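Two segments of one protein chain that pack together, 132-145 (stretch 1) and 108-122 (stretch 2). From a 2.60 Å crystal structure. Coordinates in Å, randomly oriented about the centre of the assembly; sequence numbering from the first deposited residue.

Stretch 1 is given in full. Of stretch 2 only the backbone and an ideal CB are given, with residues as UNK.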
ATOM      1  N   THR A 132      -8.857  -7.990 -15.355  1.00 44.17           N
ATOM      2  CA  THR A 132      -7.722  -8.793 -15.795  1.00 42.69           C
ATOM      3  C   THR A 132      -6.422  -8.241 -15.217  1.00 45.70           C
ATOM      4  O   THR A 132      -5.540  -8.997 -14.807  1.00 42.79           O
ATOM      5  CB  THR A 132      -7.621  -8.838 -17.332  1.00 45.25           C
ATOM      6  OG1 THR A 132      -8.850  -9.330 -17.879  1.00 52.85           O
ATOM      7  CG2 THR A 132      -6.480  -9.743 -17.767  1.00 44.54           C
ATOM      8  N   LEU A 133      -6.317  -6.915 -15.186  1.00 45.16           N
ATOM      9  CA  LEU A 133      -5.133  -6.244 -14.664  1.00 39.55           C
ATOM     10  C   LEU A 133      -4.908  -6.549 -13.185  1.00 43.34           C
ATOM     11  O   LEU A 133      -3.776  -6.777 -12.759  1.00 44.15           O
ATOM     12  CB  LEU A 133      -5.242  -4.731 -14.872  1.00 47.09           C
ATOM     13  CG  LEU A 133      -5.079  -4.211 -16.301  1.00 49.51           C
ATOM     14  CD1 LEU A 133      -5.415  -2.730 -16.375  1.00 50.98           C
ATOM     15  CD2 LEU A 133      -3.666  -4.467 -16.798  1.00 45.97           C
ATOM     16  N   VAL A 134      -5.988  -6.556 -12.410  1.00 40.16           N
ATOM     17  CA  VAL A 134      -5.888  -6.786 -10.972  1.00 40.82           C
ATOM     18  C   VAL A 134      -5.672  -8.271 -10.671  1.00 44.21           C
ATOM     19  O   VAL A 134      -5.136  -8.627  -9.622  1.00 44.89           O
ATOM     20  CB  VAL A 134      -7.143  -6.269 -10.226  1.00 38.78           C
ATOM     21  CG1 VAL A 134      -8.346  -7.158 -10.493  1.00 36.70           C
ATOM     22  CG2 VAL A 134      -6.875  -6.163  -8.732  1.00 36.75           C
ATOM     23  N   LYS A 135      -6.080  -9.132 -11.600  1.00 44.51           N
ATOM     24  CA  LYS A 135      -5.804 -10.560 -11.491  1.00 42.64           C
ATOM     25  C   LYS A 135      -4.311 -10.809 -11.623  1.00 43.52           C
ATOM     26  O   LYS A 135      -3.707 -11.502 -10.803  1.00 44.59           O
ATOM     27  CB  LYS A 135      -6.558 -11.350 -12.559  1.00 51.24           C
ATOM     28  CG  LYS A 135      -8.008 -11.626 -12.227  1.00 56.91           C
ATOM     29  CD  LYS A 135      -8.712 -12.304 -13.387  1.00 63.30           C
ATOM     30  CE  LYS A 135     -10.181 -12.523 -13.085  1.00 55.42           C
ATOM     31  NZ  LYS A 135     -10.895 -13.094 -14.257  1.00 61.25           N
ATOM     32  N   ASN A 136      -3.729 -10.235 -12.669  1.00 41.77           N
ATOM     33  CA  ASN A 136      -2.303 -10.354 -12.923  1.00 47.69           C
ATOM     34  C   ASN A 136      -1.481  -9.729 -11.805  1.00 40.48           C
ATOM     35  O   ASN A 136      -0.467 -10.287 -11.387  1.00 51.35           O
ATOM     36  CB  ASN A 136      -1.945  -9.708 -14.263  1.00 46.81           C
ATOM     37  CG  ASN A 136      -2.577 -10.422 -15.442  1.00 49.43           C
ATOM     38  OD1 ASN A 136      -2.829 -11.626 -15.389  1.00 42.34           O
ATOM     39  ND2 ASN A 136      -2.836  -9.684 -16.515  1.00 46.58           N
ATOM     40  N   LEU A 137      -1.929  -8.576 -11.320  1.00 43.77           N
ATOM     41  CA  LEU A 137      -1.223  -7.867 -10.259  1.00 45.41           C
ATOM     42  C   LEU A 137      -1.220  -8.663  -8.960  1.00 41.59           C
ATOM     43  O   LEU A 137      -0.218  -8.693  -8.248  1.00 42.64           O
ATOM     44  CB  LEU A 137      -1.849  -6.493 -10.023  1.00 44.29           C
ATOM     45  CG  LEU A 137      -1.173  -5.650  -8.941  1.00 45.14           C
ATOM     46  CD1 LEU A 137       0.252  -5.297  -9.342  1.00 34.25           C
ATOM     47  CD2 LEU A 137      -1.984  -4.401  -8.662  1.00 41.74           C
ATOM     48  N   THR A 138      -2.347  -9.302  -8.659  1.00 39.93           N
ATOM     49  CA  THR A 138      -2.468 -10.127  -7.464  1.00 39.80           C
ATOM     50  C   THR A 138      -1.441 -11.255  -7.491  1.00 47.42           C
ATOM     51  O   THR A 138      -0.803 -11.554  -6.482  1.00 43.06           O
ATOM     52  CB  THR A 138      -3.882 -10.725  -7.330  1.00 38.85           C
ATOM     53  OG1 THR A 138      -4.855  -9.674  -7.379  1.00 40.73           O
ATOM     54  CG2 THR A 138      -4.022 -11.481  -6.016  1.00 34.08           C
HETATM   55  N   MSE A 139      -1.281 -11.868  -8.657  1.00 50.68           N
HETATM   56  CA  MSE A 139      -0.287 -12.917  -8.841  1.00 48.03           C
HETATM   57  C   MSE A 139       1.121 -12.331  -8.871  1.00 48.24           C
HETATM   58  O   MSE A 139       2.057 -12.911  -8.319  1.00 48.73           O
HETATM   59  CB  MSE A 139      -0.567 -13.700 -10.126  1.00 48.31           C
HETATM   60  CG  MSE A 139      -1.880 -14.469 -10.106  1.00 55.20           C
HETATM   61 SE   MSE A 139      -2.206 -15.491 -11.736  1.00 74.89          SE
HETATM   62  CE  MSE A 139      -2.491 -14.022 -12.985  1.00 48.78           C
ATOM     63  N   PHE A 140       1.262 -11.175  -9.515  1.00 40.67           N
ATOM     64  CA  PHE A 140       2.555 -10.508  -9.635  1.00 43.46           C
ATOM     65  C   PHE A 140       3.073 -10.039  -8.278  1.00 52.97           C
ATOM     66  O   PHE A 140       4.248 -10.216  -7.960  1.00 49.15           O
ATOM     67  CB  PHE A 140       2.454  -9.321 -10.597  1.00 49.37           C
ATOM     68  CG  PHE A 140       3.773  -8.667 -10.899  1.00 51.52           C
ATOM     69  CD1 PHE A 140       4.636  -9.218 -11.831  1.00 49.06           C
ATOM     70  CD2 PHE A 140       4.144  -7.495 -10.261  1.00 50.69           C
ATOM     71  CE1 PHE A 140       5.848  -8.618 -12.116  1.00 53.24           C
ATOM     72  CE2 PHE A 140       5.356  -6.889 -10.541  1.00 52.84           C
ATOM     73  CZ  PHE A 140       6.208  -7.451 -11.470  1.00 53.55           C
ATOM     74  N   LEU A 141       2.191  -9.440  -7.482  1.00 50.32           N
ATOM     75  CA  LEU A 141       2.571  -8.927  -6.171  1.00 47.19           C
ATOM     76  C   LEU A 141       2.947 -10.042  -5.204  1.00 46.43           C
ATOM     77  O   LEU A 141       3.995  -9.982  -4.564  1.00 50.38           O
ATOM     78  CB  LEU A 141       1.441  -8.084  -5.573  1.00 50.46           C
ATOM     79  CG  LEU A 141       1.400  -6.617  -6.001  1.00 45.75           C
ATOM     80  CD1 LEU A 141       0.273  -5.884  -5.293  1.00 46.55           C
ATOM     81  CD2 LEU A 141       2.736  -5.949  -5.720  1.00 48.70           C
ATOM     82  N   PHE A 142       2.090 -11.055  -5.101  1.00 46.30           N
ATOM     83  CA  PHE A 142       2.330 -12.179  -4.201  1.00 46.90           C
ATOM     84  C   PHE A 142       3.653 -12.877  -4.501  1.00 52.43           C
ATOM     85  O   PHE A 142       4.318 -13.379  -3.595  1.00 51.05           O
ATOM     86  CB  PHE A 142       1.180 -13.185  -4.281  1.00 42.56           C
ATOM     87  CG  PHE A 142       0.069 -12.914  -3.307  1.00 44.21           C
ATOM     88  CD1 PHE A 142      -0.669 -11.745  -3.385  1.00 47.37           C
ATOM     89  CD2 PHE A 142      -0.240 -13.832  -2.316  1.00 43.48           C
ATOM     90  CE1 PHE A 142      -1.691 -11.493  -2.490  1.00 49.52           C
ATOM     91  CE2 PHE A 142      -1.262 -13.585  -1.419  1.00 37.26           C
ATOM     92  CZ  PHE A 142      -1.988 -12.414  -1.506  1.00 46.18           C
ATOM     93  N   ASP A 143       4.033 -12.899  -5.774  1.00 50.66           N
ATOM     94  CA  ASP A 143       5.295 -13.500  -6.185  1.00 51.36           C
ATOM     95  C   ASP A 143       6.472 -12.602  -5.819  1.00 57.75           C
ATOM     96  O   ASP A 143       7.482 -13.070  -5.295  1.00 57.13           O
ATOM     97  CB  ASP A 143       5.293 -13.778  -7.690  1.00 53.44           C
ATOM     98  CG  ASP A 143       6.592 -14.399  -8.169  1.00 58.90           C
ATOM     99  OD1 ASP A 143       7.226 -15.136  -7.385  1.00 58.21           O
ATOM    100  OD2 ASP A 143       6.979 -14.149  -9.330  1.00 64.88           O
ATOM    101  N   LYS A 144       6.332 -11.310  -6.093  1.00 50.13           N
ATOM    102  CA  LYS A 144       7.410 -10.357  -5.861  1.00 50.95           C
ATOM    103  C   LYS A 144       7.693 -10.141  -4.377  1.00 49.41           C
ATOM    104  O   LYS A 144       8.849 -10.140  -3.957  1.00 53.68           O
ATOM    105  CB  LYS A 144       7.088  -9.018  -6.532  1.00 45.48           C
ATOM    106  CG  LYS A 144       7.281  -9.028  -8.039  1.00 51.18           C
ATOM    107  CD  LYS A 144       8.730  -9.314  -8.399  1.00 52.40           C
ATOM    108  CE  LYS A 144       8.942  -9.344  -9.903  1.00 75.50           C
ATOM    109  NZ  LYS A 144      10.360  -9.649 -10.248  1.00 71.95           N
ATOM    110  N   ILE A 145       6.642  -9.963  -3.586  1.00 45.79           N
ATOM    111  CA  ILE A 145       6.816  -9.701  -2.162  1.00 50.56           C
ATOM    112  C   ILE A 145       7.287 -10.946  -1.418  1.00 47.30           C
ATOM    113  O   ILE A 145       7.818 -10.853  -0.312  1.00 49.77           O
ATOM    114  CB  ILE A 145       5.515  -9.182  -1.512  1.00 48.66           C
ATOM    115  CG1 ILE A 145       4.465 -10.293  -1.435  1.00 45.13           C
ATOM    116  CG2 ILE A 145       4.985  -7.978  -2.273  1.00 51.51           C
ATOM    117  CD1 ILE A 145       3.190  -9.877  -0.736  1.00 45.30           C
ATOM    118  N   UNK A 108       6.894   2.711  -8.809  1.00 48.33           N
ATOM    119  CA  UNK A 108       7.913   1.689  -8.600  1.00 41.59           C
ATOM    120  C   UNK A 108       7.538   0.389  -9.304  1.00 53.39           C
ATOM    121  O   UNK A 108       8.408  -0.352  -9.762  1.00 48.56           O
ATOM    122  CB  UNK A 108       8.117   1.439  -7.104  1.00 41.59           C
ATOM    123  N   UNK A 109       6.238   0.116  -9.378  1.00 52.61           N
ATOM    124  CA  UNK A 109       5.731  -1.048 -10.098  1.00 44.55           C
ATOM    125  C   UNK A 109       6.128  -0.980 -11.566  1.00 50.96           C
ATOM    126  O   UNK A 109       6.468  -1.989 -12.181  1.00 52.39           O
ATOM    127  CB  UNK A 109       4.210  -1.145  -9.963  1.00 44.55           C
ATOM    128  N   UNK A 110       6.089   0.230 -12.113  1.00 49.09           N
ATOM    129  CA  UNK A 110       6.430   0.468 -13.509  1.00 51.74           C
ATOM    130  C   UNK A 110       7.904   0.188 -13.799  1.00 51.13           C
ATOM    131  O   UNK A 110       8.292  -0.005 -14.951  1.00 59.39           O
ATOM    132  CB  UNK A 110       6.091   1.911 -13.889  1.00 51.74           C
ATOM    133  N   UNK A 111       8.719   0.165 -12.749  1.00 50.55           N
ATOM    134  CA  UNK A 111      10.150  -0.071 -12.895  1.00 51.54           C
ATOM    135  C   UNK A 111      10.548  -1.467 -12.421  1.00 46.42           C
ATOM    136  O   UNK A 111      11.709  -1.859 -12.532  1.00 54.98           O
ATOM    137  CB  UNK A 111      10.937   0.987 -12.119  1.00 51.54           C
ATOM    138  N   UNK A 112       9.582  -2.213 -11.894  1.00 50.26           N
ATOM    139  CA  UNK A 112       9.839  -3.563 -11.401  1.00 55.57           C
ATOM    140  C   UNK A 112      10.102  -4.520 -12.563  1.00 58.04           C
ATOM    141  O   UNK A 112       9.535  -4.362 -13.644  1.00 59.07           O
ATOM    142  CB  UNK A 112       8.660  -4.059 -10.561  1.00 55.57           C
ATOM    143  N   UNK A 113      10.971  -5.500 -12.338  1.00 59.39           N
ATOM    144  CA  UNK A 113      11.300  -6.484 -13.364  1.00 64.01           C
ATOM    145  C   UNK A 113      10.082  -7.313 -13.758  1.00 63.48           C
ATOM    146  O   UNK A 113       9.237  -7.627 -12.919  1.00 65.98           O
ATOM    147  CB  UNK A 113      12.421  -7.403 -12.874  1.00 64.01           C
ATOM    148  N   UNK A 114      10.002  -7.643 -15.046  1.00 55.04           N
ATOM    149  CA  UNK A 114       8.932  -8.471 -15.605  1.00 63.04           C
ATOM    150  C   UNK A 114       7.537  -7.857 -15.479  1.00 60.76           C
ATOM    151  O   UNK A 114       6.536  -8.532 -15.720  1.00 61.09           O
ATOM    152  CB  UNK A 114       8.939  -9.838 -14.919  1.00 63.04           C
ATOM    153  N   UNK A 115       7.470  -6.582 -15.111  1.00 55.79           N
ATOM    154  CA  UNK A 115       6.188  -5.898 -14.978  1.00 53.96           C
ATOM    155  C   UNK A 115       5.589  -5.599 -16.347  1.00 55.50           C
ATOM    156  O   UNK A 115       4.370  -5.591 -16.516  1.00 58.18           O
ATOM    157  CB  UNK A 115       6.352  -4.604 -14.179  1.00 53.96           C
ATOM    158  N   UNK A 116       6.458  -5.359 -17.324  1.00 49.12           N
ATOM    159  CA  UNK A 116       6.024  -5.028 -18.674  1.00 55.28           C
ATOM    160  C   UNK A 116       5.526  -6.256 -19.431  1.00 57.48           C
ATOM    161  O   UNK A 116       4.938  -6.135 -20.506  1.00 58.11           O
ATOM    162  CB  UNK A 116       7.170  -4.370 -19.446  1.00 55.28           C
ATOM    163  N   UNK A 117       5.761  -7.437 -18.867  1.00 54.04           N
ATOM    164  CA  UNK A 117       5.393  -8.682 -19.532  1.00 53.40           C
ATOM    165  C   UNK A 117       4.417  -9.514 -18.705  1.00 58.39           C
ATOM    166  O   UNK A 117       4.025 -10.607 -19.110  1.00 64.10           O
ATOM    167  CB  UNK A 117       6.648  -9.504 -19.831  1.00 53.40           C
ATOM    168  N   UNK A 118       4.024  -8.993 -17.546  1.00 55.37           N
ATOM    169  CA  UNK A 118       3.112  -9.712 -16.664  1.00 47.79           C
ATOM    170  C   UNK A 118       1.694  -9.158 -16.744  1.00 51.01           C
ATOM    171  O   UNK A 118       0.803  -9.603 -16.019  1.00 50.65           O
ATOM    172  CB  UNK A 118       3.616  -9.648 -15.221  1.00 47.79           C
ATOM    173  N   UNK A 119       1.490  -8.184 -17.626  1.00 54.66           N
ATOM    174  CA  UNK A 119       0.179  -7.597 -17.829  1.00 49.15           C
ATOM    175  C   UNK A 119      -0.352  -6.866 -16.612  1.00 60.33           C
ATOM    176  O   UNK A 119      -1.519  -7.013 -16.248  1.00 52.87           O
ATOM    177  CB  UNK A 119      -0.814  -8.687 -18.239  1.00 49.15           C
ATOM    178  N   UNK A 120       0.507  -6.072 -15.981  1.00 54.56           N
ATOM    179  CA  UNK A 120       0.125  -5.328 -14.787  1.00 47.89           C
ATOM    180  C   UNK A 120       0.224  -3.822 -15.013  1.00 52.30           C
ATOM    181  O   UNK A 120      -0.069  -3.029 -14.119  1.00 53.92           O
ATOM    182  CB  UNK A 120       1.004  -5.740 -13.604  1.00 47.89           C
ATOM    183  N   UNK A 121       0.641  -3.435 -16.215  1.00 53.92           N
ATOM    184  CA  UNK A 121       0.741  -2.025 -16.578  1.00 47.87           C
ATOM    185  C   UNK A 121      -0.298  -1.682 -17.642  1.00 48.85           C
ATOM    186  O   UNK A 121      -0.214  -2.156 -18.775  1.00 52.68           O
ATOM    187  CB  UNK A 121       2.149  -1.694 -17.078  1.00 47.87           C
ATOM    188  N   UNK A 122      -1.265  -0.846 -17.273  1.00 60.71           N
ATOM    189  CA  UNK A 122      -2.431  -0.576 -18.113  1.00 65.81           C
ATOM    190  C   UNK A 122      -2.092   0.064 -19.461  1.00 64.67           C
ATOM    191  O   UNK A 122      -2.924   0.086 -20.367  1.00 65.59           O
ATOM    192  CB  UNK A 122      -3.400   0.334 -17.356  1.00 65.81           C
TER

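Stretch 1 is a helix that offers the loop of stretch 2 a row of side chains: Leu133, Asn136, Leu137, Phe140 and Lys144.

Position 108 has helical angles and nothing of stretch 1 near its ideal CB, so the contact leaves it free; it is Ala108, whose O serves the turn that follows.

At 109 CA-to-CB points sideways and the ideal CB touches nothing, yet Leu137 and Phe140 lie within reach of a longer apolar chain. Leucine, isoleucine or methionine would suit. The residue is Leu109, chi1 t, whose CD1 comes 3.6 Å from Phe140 CE2 and 4.0 Å from Leu137 CD1.

Positions 110 and 111 lie inside a type I turn, out of reach, and almost any turn-tolerant residue would do; they are Asn110 and His111.

At 112 CB points toward the helix, 4.3 Å from Phe140 CZ, with the lysine's aliphatic chain beyond. A small or branched residue fits. Thr112 sets CG2 at the ring edge, 3.9 Å from Phe140 CZ, while its OG1 donates to Ala108 O at 2.8 Å, tying the turn together.

At 113 the ideal CB sits 4.0 Å from Lys144 NZ, so an acceptor is invited: serine, threonine, asparagine or an acid. Ser113 supplies OG, which accepts a hydrogen bond from Lys144 NZ at 2.7 Å. Its backbone O also meets the ring edge, 3.4 Å from Phe140 CZ.

Position 114 has phi/psi of 63/12, in the type II turn from 112 to 115, which favours glycine, asparagine or aspartate. Asn114 is found; its side chain stays at the fringe, with ND2 4.1 Å from Lys144 NZ.

At 115 the ideal CB is 3.9 Å from Phe140 CZ, and a small apolar group already makes contact. Ala115 does so with its CB.

Positions 116 and 117 point away and leave the choice open to this contact; they are Ser116 and Val117.

At 118 CB points toward the helix, 3.6 Å from Phe140 CD1, favouring a compact residue. Ser118 brings OG 3.4 Å from Phe140 CD1 and donates it to Asn114 O in a very short 2.5 Å bond that closes the loop on itself beside the ring.

Position 119 is the strictest. Its positive phi favours glycine, and an ideal CB would lie 2.8 Å from Asn136 ND2, a clash. Gly119 satisfies both demands, and its O accepts from Asn136 ND2 at 3.0 Å with an angle of 158°.

At 120 the ideal CB is 4.4 Å from Leu137 CD1 and 4.9 Å from Phe140 CG: an apolar niche for valine, isoleucine or leucine. Val120 lays CG2 over one face of the Phe140 ring, and its CG1 packs 3.6 Å from Leu137 N and 3.8 Å from Phe140 CB.

Position 121 points away and stretch 1 places no demand on it; it is Leu121.

At 122 the ideal CB lies 3.8 Å from Leu133 CD1, and almost any residue with a CB could serve. Glu122 lends its CB to that leucine, while OE2 is hydrogen-bonded elsewhere in the structure.

Stretch 2 (108-122) ALNHTSNASVSGVLE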
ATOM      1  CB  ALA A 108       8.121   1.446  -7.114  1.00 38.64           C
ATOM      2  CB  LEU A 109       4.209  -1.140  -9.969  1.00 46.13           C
ATOM      3  CG  LEU A 109       3.515  -2.247 -10.768  1.00 39.42           C
ATOM      4  CD1 LEU A 109       3.799  -3.613 -10.164  1.00 37.82           C
ATOM      5  CD2 LEU A 109       2.018  -1.995 -10.858  1.00 39.02           C
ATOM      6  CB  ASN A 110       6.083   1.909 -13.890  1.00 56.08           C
ATOM      7  CG  ASN A 110       6.174   2.160 -15.382  1.00 72.65           C
ATOM      8  OD1 ASN A 110       5.959   1.257 -16.190  1.00 84.20           O
ATOM      9  ND2 ASN A 110       6.497   3.392 -15.755  1.00 74.28           N
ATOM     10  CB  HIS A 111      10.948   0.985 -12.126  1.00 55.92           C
ATOM     11  CG  HIS A 111      10.732   2.383 -12.616  1.00 60.51           C
ATOM     12  ND1 HIS A 111      11.122   2.801 -13.871  1.00 63.36           N
ATOM     13  CD2 HIS A 111      10.174   3.462 -12.018  1.00 64.82           C
ATOM     14  CE1 HIS A 111      10.808   4.074 -14.026  1.00 73.43           C
ATOM     15  NE2 HIS A 111      10.231   4.500 -12.917  1.00 70.81           N
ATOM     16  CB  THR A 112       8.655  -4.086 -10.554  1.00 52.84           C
ATOM     17  OG1 THR A 112       8.282  -3.094  -9.590  1.00 58.95           O
ATOM     18  CG2 THR A 112       9.029  -5.373  -9.829  1.00 51.60           C
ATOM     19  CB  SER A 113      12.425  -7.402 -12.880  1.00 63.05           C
ATOM     20  OG  SER A 113      12.042  -8.109 -11.713  1.00 88.08           O
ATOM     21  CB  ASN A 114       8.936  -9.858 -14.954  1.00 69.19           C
ATOM     22  CG  ASN A 114      10.280 -10.549 -15.065  1.00 72.14           C
ATOM     23  OD1 ASN A 114      10.972 -10.428 -16.076  1.00 81.47           O
ATOM     24  ND2 ASN A 114      10.658 -11.276 -14.021  1.00 67.31           N
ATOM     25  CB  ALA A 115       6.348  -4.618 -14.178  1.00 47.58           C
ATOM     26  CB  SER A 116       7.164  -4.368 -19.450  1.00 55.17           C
ATOM     27  OG  SER A 116       8.296  -5.218 -19.511  1.00 67.12           O
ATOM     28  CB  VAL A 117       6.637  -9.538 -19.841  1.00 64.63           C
ATOM     29  CG1 VAL A 117       7.654  -8.728 -20.630  1.00 60.20           C
ATOM     30  CG2 VAL A 117       7.255 -10.062 -18.556  1.00 60.50           C
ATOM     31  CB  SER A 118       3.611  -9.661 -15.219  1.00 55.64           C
ATOM     32  OG  SER A 118       4.892 -10.254 -15.101  1.00 52.19           O
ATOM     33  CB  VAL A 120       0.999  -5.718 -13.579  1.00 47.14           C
ATOM     34  CG1 VAL A 120       0.834  -7.195 -13.263  1.00 44.84           C
ATOM     35  CG2 VAL A 120       2.457  -5.385 -13.849  1.00 48.68           C
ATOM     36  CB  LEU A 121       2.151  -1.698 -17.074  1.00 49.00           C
ATOM     37  CG  LEU A 121       3.292  -2.049 -16.114  1.00 48.50           C
ATOM     38  CD1 LEU A 121       4.643  -1.756 -16.749  1.00 49.57           C
ATOM     39  CD2 LEU A 121       3.143  -1.302 -14.797  1.00 48.73           C
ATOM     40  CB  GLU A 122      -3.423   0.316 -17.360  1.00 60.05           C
ATOM     41  CG  GLU A 122      -2.910   1.716 -17.059  1.00 75.34           C
ATOM     42  CD  GLU A 122      -3.882   2.525 -16.219  1.00 76.84           C
ATOM     43  OE1 GLU A 122      -4.946   1.983 -15.851  1.00 71.78           O
ATOM     44  OE2 GLU A 122      -3.581   3.701 -15.924  1.00 71.53           O
TER
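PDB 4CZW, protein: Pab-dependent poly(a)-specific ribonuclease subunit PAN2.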